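Local coordinates for acetyltransferase (Bacillus cereus, PDB 1Y9W), which probably transfers an acyl group, most likely acetyl from acetyl-CoA as in other members of the GNAT family, at residues H116-G122 with H134-K138. Coordinates in Å, arbitrary orientation, origin at the centre of the assembly. Residue numbers count along the deposited sequence, not the author numbering.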
ATOM      1  N   HIS A 116     -19.748  -4.925   6.536  1.00 26.96           N
ATOM      2  CA  HIS A 116     -20.041  -5.071   5.122  1.00 24.09           C
ATOM      3  C   HIS A 116     -19.452  -6.297   4.459  1.00 24.25           C
ATOM      4  O   HIS A 116     -19.153  -6.269   3.269  1.00 24.19           O
ATOM      5  CB  HIS A 116     -19.614  -3.821   4.359  1.00 24.68           C
ATOM      6  CG  HIS A 116     -20.570  -2.678   4.507  1.00 25.57           C
ATOM      7  ND1 HIS A 116     -20.684  -1.949   5.671  1.00 25.43           N
ATOM      8  CD2 HIS A 116     -21.508  -2.187   3.661  1.00 26.39           C
ATOM      9  CE1 HIS A 116     -21.654  -1.060   5.538  1.00 27.04           C
ATOM     10  NE2 HIS A 116     -22.170  -1.185   4.328  1.00 28.09           N
ATOM     11  N   GLY A 117     -19.283  -7.371   5.221  1.00 23.42           N
ATOM     12  CA  GLY A 117     -18.771  -8.601   4.643  1.00 23.39           C
ATOM     13  C   GLY A 117     -17.275  -8.742   4.430  1.00 24.38           C
ATOM     14  O   GLY A 117     -16.832  -9.667   3.742  1.00 23.50           O
ATOM     15  N   TYR A 118     -16.490  -7.834   5.003  1.00 23.52           N
ATOM     16  CA  TYR A 118     -15.043  -7.911   4.872  1.00 21.25           C
ATOM     17  C   TYR A 118     -14.485  -8.706   6.041  1.00 20.96           C
ATOM     18  O   TYR A 118     -14.923  -8.553   7.179  1.00 20.39           O
ATOM     19  CB  TYR A 118     -14.441  -6.508   4.831  1.00 20.67           C
ATOM     20  CG  TYR A 118     -14.590  -5.850   3.475  1.00 19.81           C
ATOM     21  CD1 TYR A 118     -13.628  -6.032   2.476  1.00 18.69           C
ATOM     22  CD2 TYR A 118     -15.715  -5.089   3.169  1.00 18.12           C
ATOM     23  CE1 TYR A 118     -13.788  -5.472   1.208  1.00 18.05           C
ATOM     24  CE2 TYR A 118     -15.884  -4.527   1.898  1.00 19.01           C
ATOM     25  CZ  TYR A 118     -14.919  -4.723   0.928  1.00 17.99           C
ATOM     26  OH  TYR A 118     -15.093  -4.173  -0.320  1.00 20.36           O
ATOM     27  N   ARG A 119     -13.532  -9.579   5.742  1.00 21.15           N
ATOM     28  CA  ARG A 119     -12.917 -10.411   6.762  1.00 21.49           C
ATOM     29  C   ARG A 119     -11.537  -9.853   7.084  1.00 21.15           C
ATOM     30  O   ARG A 119     -10.730  -9.622   6.187  1.00 20.58           O
ATOM     31  CB  ARG A 119     -12.798 -11.859   6.258  1.00 21.92           C
ATOM     32  CG  ARG A 119     -12.153 -12.817   7.248  1.00 22.69           C
ATOM     33  CD  ARG A 119     -11.979 -14.203   6.652  1.00 23.61           C
ATOM     34  NE  ARG A 119     -10.959 -14.238   5.609  1.00 23.37           N
ATOM     35  CZ  ARG A 119      -9.660 -14.398   5.841  1.00 24.77           C
ATOM     36  NH1 ARG A 119      -9.221 -14.545   7.082  1.00 24.83           N
ATOM     37  NH2 ARG A 119      -8.795 -14.397   4.834  1.00 25.52           N
ATOM     38  N   GLU A 120     -11.273  -9.623   8.364  1.00 20.24           N
ATOM     39  CA  GLU A 120      -9.977  -9.105   8.778  1.00 18.77           C
ATOM     40  C   GLU A 120      -8.991 -10.267   8.684  1.00 17.71           C
ATOM     41  O   GLU A 120      -9.144 -11.269   9.379  1.00 18.19           O
ATOM     42  CB  GLU A 120     -10.063  -8.589  10.215  1.00 19.52           C
ATOM     43  CG  GLU A 120      -8.757  -8.056  10.773  1.00 22.63           C
ATOM     44  CD  GLU A 120      -8.865  -7.700  12.244  1.00 25.86           C
ATOM     45  OE1 GLU A 120      -9.573  -6.726  12.565  1.00 26.73           O
ATOM     46  OE2 GLU A 120      -8.256  -8.407  13.077  1.00 28.68           O
ATOM     47  N   TYR A 121      -7.988 -10.150   7.824  1.00 14.90           N
ATOM     48  CA  TYR A 121      -7.028 -11.234   7.677  1.00 14.30           C
ATOM     49  C   TYR A 121      -5.715 -10.979   8.399  1.00 14.68           C
ATOM     50  O   TYR A 121      -4.875 -11.870   8.516  1.00 16.59           O
ATOM     51  CB  TYR A 121      -6.778 -11.511   6.186  1.00 15.07           C
ATOM     52  CG  TYR A 121      -6.030 -10.427   5.432  1.00 14.26           C
ATOM     53  CD1 TYR A 121      -4.640 -10.373   5.450  1.00 14.15           C
ATOM     54  CD2 TYR A 121      -6.716  -9.467   4.684  1.00 15.19           C
ATOM     55  CE1 TYR A 121      -3.947  -9.394   4.736  1.00 13.74           C
ATOM     56  CE2 TYR A 121      -6.031  -8.482   3.970  1.00 13.71           C
ATOM     57  CZ  TYR A 121      -4.645  -8.456   4.000  1.00 14.31           C
ATOM     58  OH  TYR A 121      -3.950  -7.509   3.280  1.00 13.00           O
ATOM     59  N   GLY A 122      -5.540  -9.759   8.887  1.00 13.22           N
ATOM     60  CA  GLY A 122      -4.316  -9.424   9.589  1.00 14.65           C
ATOM     61  C   GLY A 122      -4.476  -8.155  10.394  1.00 14.86           C
ATOM     62  O   GLY A 122      -5.375  -7.364  10.142  1.00 15.63           O
ATOM     63  N   HIS A 134      -6.026  -2.535  10.739  1.00 15.92           N
ATOM     64  CA  HIS A 134      -6.682  -3.781  10.370  1.00 16.89           C
ATOM     65  C   HIS A 134      -6.797  -3.992   8.868  1.00 17.13           C
ATOM     66  O   HIS A 134      -7.280  -3.130   8.141  1.00 16.70           O
ATOM     67  CB  HIS A 134      -8.048  -3.826  11.029  1.00 17.26           C
ATOM     68  CG  HIS A 134      -7.987  -3.570  12.500  1.00 17.76           C
ATOM     69  ND1 HIS A 134      -7.893  -2.301  13.029  1.00 17.71           N
ATOM     70  CD2 HIS A 134      -7.905  -4.422  13.550  1.00 14.43           C
ATOM     71  CE1 HIS A 134      -7.754  -2.382  14.340  1.00 18.02           C
ATOM     72  NE2 HIS A 134      -7.757  -3.658  14.681  1.00 15.99           N
ATOM     73  N   PHE A 135      -6.334  -5.154   8.421  1.00 17.20           N
ATOM     74  CA  PHE A 135      -6.336  -5.516   7.011  1.00 17.33           C
ATOM     75  C   PHE A 135      -7.501  -6.428   6.663  1.00 16.96           C
ATOM     76  O   PHE A 135      -7.653  -7.518   7.226  1.00 15.13           O
ATOM     77  CB  PHE A 135      -4.995  -6.159   6.672  1.00 17.13           C
ATOM     78  CG  PHE A 135      -3.839  -5.209   6.818  1.00 19.01           C
ATOM     79  CD1 PHE A 135      -3.220  -4.661   5.694  1.00 18.95           C
ATOM     80  CD2 PHE A 135      -3.419  -4.798   8.085  1.00 18.18           C
ATOM     81  CE1 PHE A 135      -2.195  -3.707   5.832  1.00 19.77           C
ATOM     82  CE2 PHE A 135      -2.398  -3.847   8.236  1.00 18.83           C
ATOM     83  CZ  PHE A 135      -1.786  -3.300   7.110  1.00 19.23           C
ATOM     84  N   PHE A 136      -8.321  -5.960   5.725  1.00 16.81           N
ATOM     85  CA  PHE A 136      -9.514  -6.682   5.299  1.00 17.28           C
ATOM     86  C   PHE A 136      -9.482  -7.210   3.869  1.00 18.96           C
ATOM     87  O   PHE A 136      -8.719  -6.749   3.025  1.00 18.38           O
ATOM     88  CB  PHE A 136     -10.758  -5.792   5.440  1.00 17.28           C
ATOM     89  CG  PHE A 136     -11.109  -5.438   6.862  1.00 18.17           C
ATOM     90  CD1 PHE A 136     -10.570  -4.301   7.468  1.00 17.56           C
ATOM     91  CD2 PHE A 136     -11.992  -6.234   7.590  1.00 15.97           C
ATOM     92  CE1 PHE A 136     -10.908  -3.959   8.786  1.00 18.67           C
ATOM     93  CE2 PHE A 136     -12.338  -5.907   8.904  1.00 18.37           C
ATOM     94  CZ  PHE A 136     -11.797  -4.767   9.505  1.00 17.34           C
ATOM     95  N   GLU A 137     -10.338  -8.194   3.619  1.00 21.12           N
ATOM     96  CA  GLU A 137     -10.477  -8.793   2.308  1.00 21.98           C
ATOM     97  C   GLU A 137     -11.913  -9.272   2.150  1.00 21.84           C
ATOM     98  O   GLU A 137     -12.608  -9.562   3.123  1.00 20.62           O
ATOM     99  CB  GLU A 137      -9.534  -9.989   2.120  1.00 22.94           C
ATOM    100  CG  GLU A 137      -9.930 -11.232   2.902  1.00 27.70           C
ATOM    101  CD  GLU A 137      -9.591 -12.515   2.164  1.00 31.72           C
ATOM    102  OE1 GLU A 137      -8.502 -12.582   1.561  1.00 32.45           O
ATOM    103  OE2 GLU A 137     -10.408 -13.462   2.192  1.00 35.34           O
ATOM    104  N   LYS A 138     -12.343  -9.324   0.898  1.00 23.22           N
ATOM    105  CA  LYS A 138     -13.661  -9.795   0.533  1.00 23.99           C
ATOM    106  C   LYS A 138     -13.476 -10.444  -0.828  1.00 25.60           C
ATOM    107  O   LYS A 138     -12.956  -9.823  -1.762  1.00 25.50           O
ATOM    108  CB  LYS A 138     -14.666  -8.650   0.431  1.00 22.64           C
ATOM    109  CG  LYS A 138     -15.981  -9.102  -0.180  1.00 22.78           C
ATOM    110  CD  LYS A 138     -16.980  -7.981  -0.336  1.00 20.55           C
ATOM    111  CE  LYS A 138     -17.694  -7.680   0.965  1.00 20.71           C
ATOM    112  NZ  LYS A 138     -18.798  -6.696   0.732  1.00 20.99           N
TER
HETATM  113  O   HOH W   1     -12.668 -13.586   3.084  1.00 52.03           O
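The shortest direct hydrogen bond between the segments runs from Lys138 NZ to His116 O (2.6 Å); the same ammonium forms a salt bridge with Glu89 of helix 80-94. Arg119 and Glu137 face each other as an antiparallel hydrogen-bonded pair, Arg119 N to Glu137 O 2.8 Å and, in return, Glu137 N to Arg119 O 3.0 Å. Their side chains add a salt bridge, Arg119 NH2 to Glu137 OE2 at 3.2 Å, and a water joins Arg119 NE to the same carboxylate oxygen. Tyr121 N (2.7 Å) and, weakly, Gly122 N (3.5 Å) both donate to Phe135 O, a classic beta bulge, after which Phe135 N bonds Gly122 O at 3.0 Å. Lys138 CE lies over the Tyr118 ring and Phe135 CB over that of Tyr121, both CH-pi contacts, while Phe136 packs on Tyr118 CB. Polar and charged bonds thus join the strands of this C-terminal GNAT hairpin ahead of the bulge, where the Tyr121 and Phe135 rings instead meet Phe135 and Tyr121 of the second subunit in an aromatic patch.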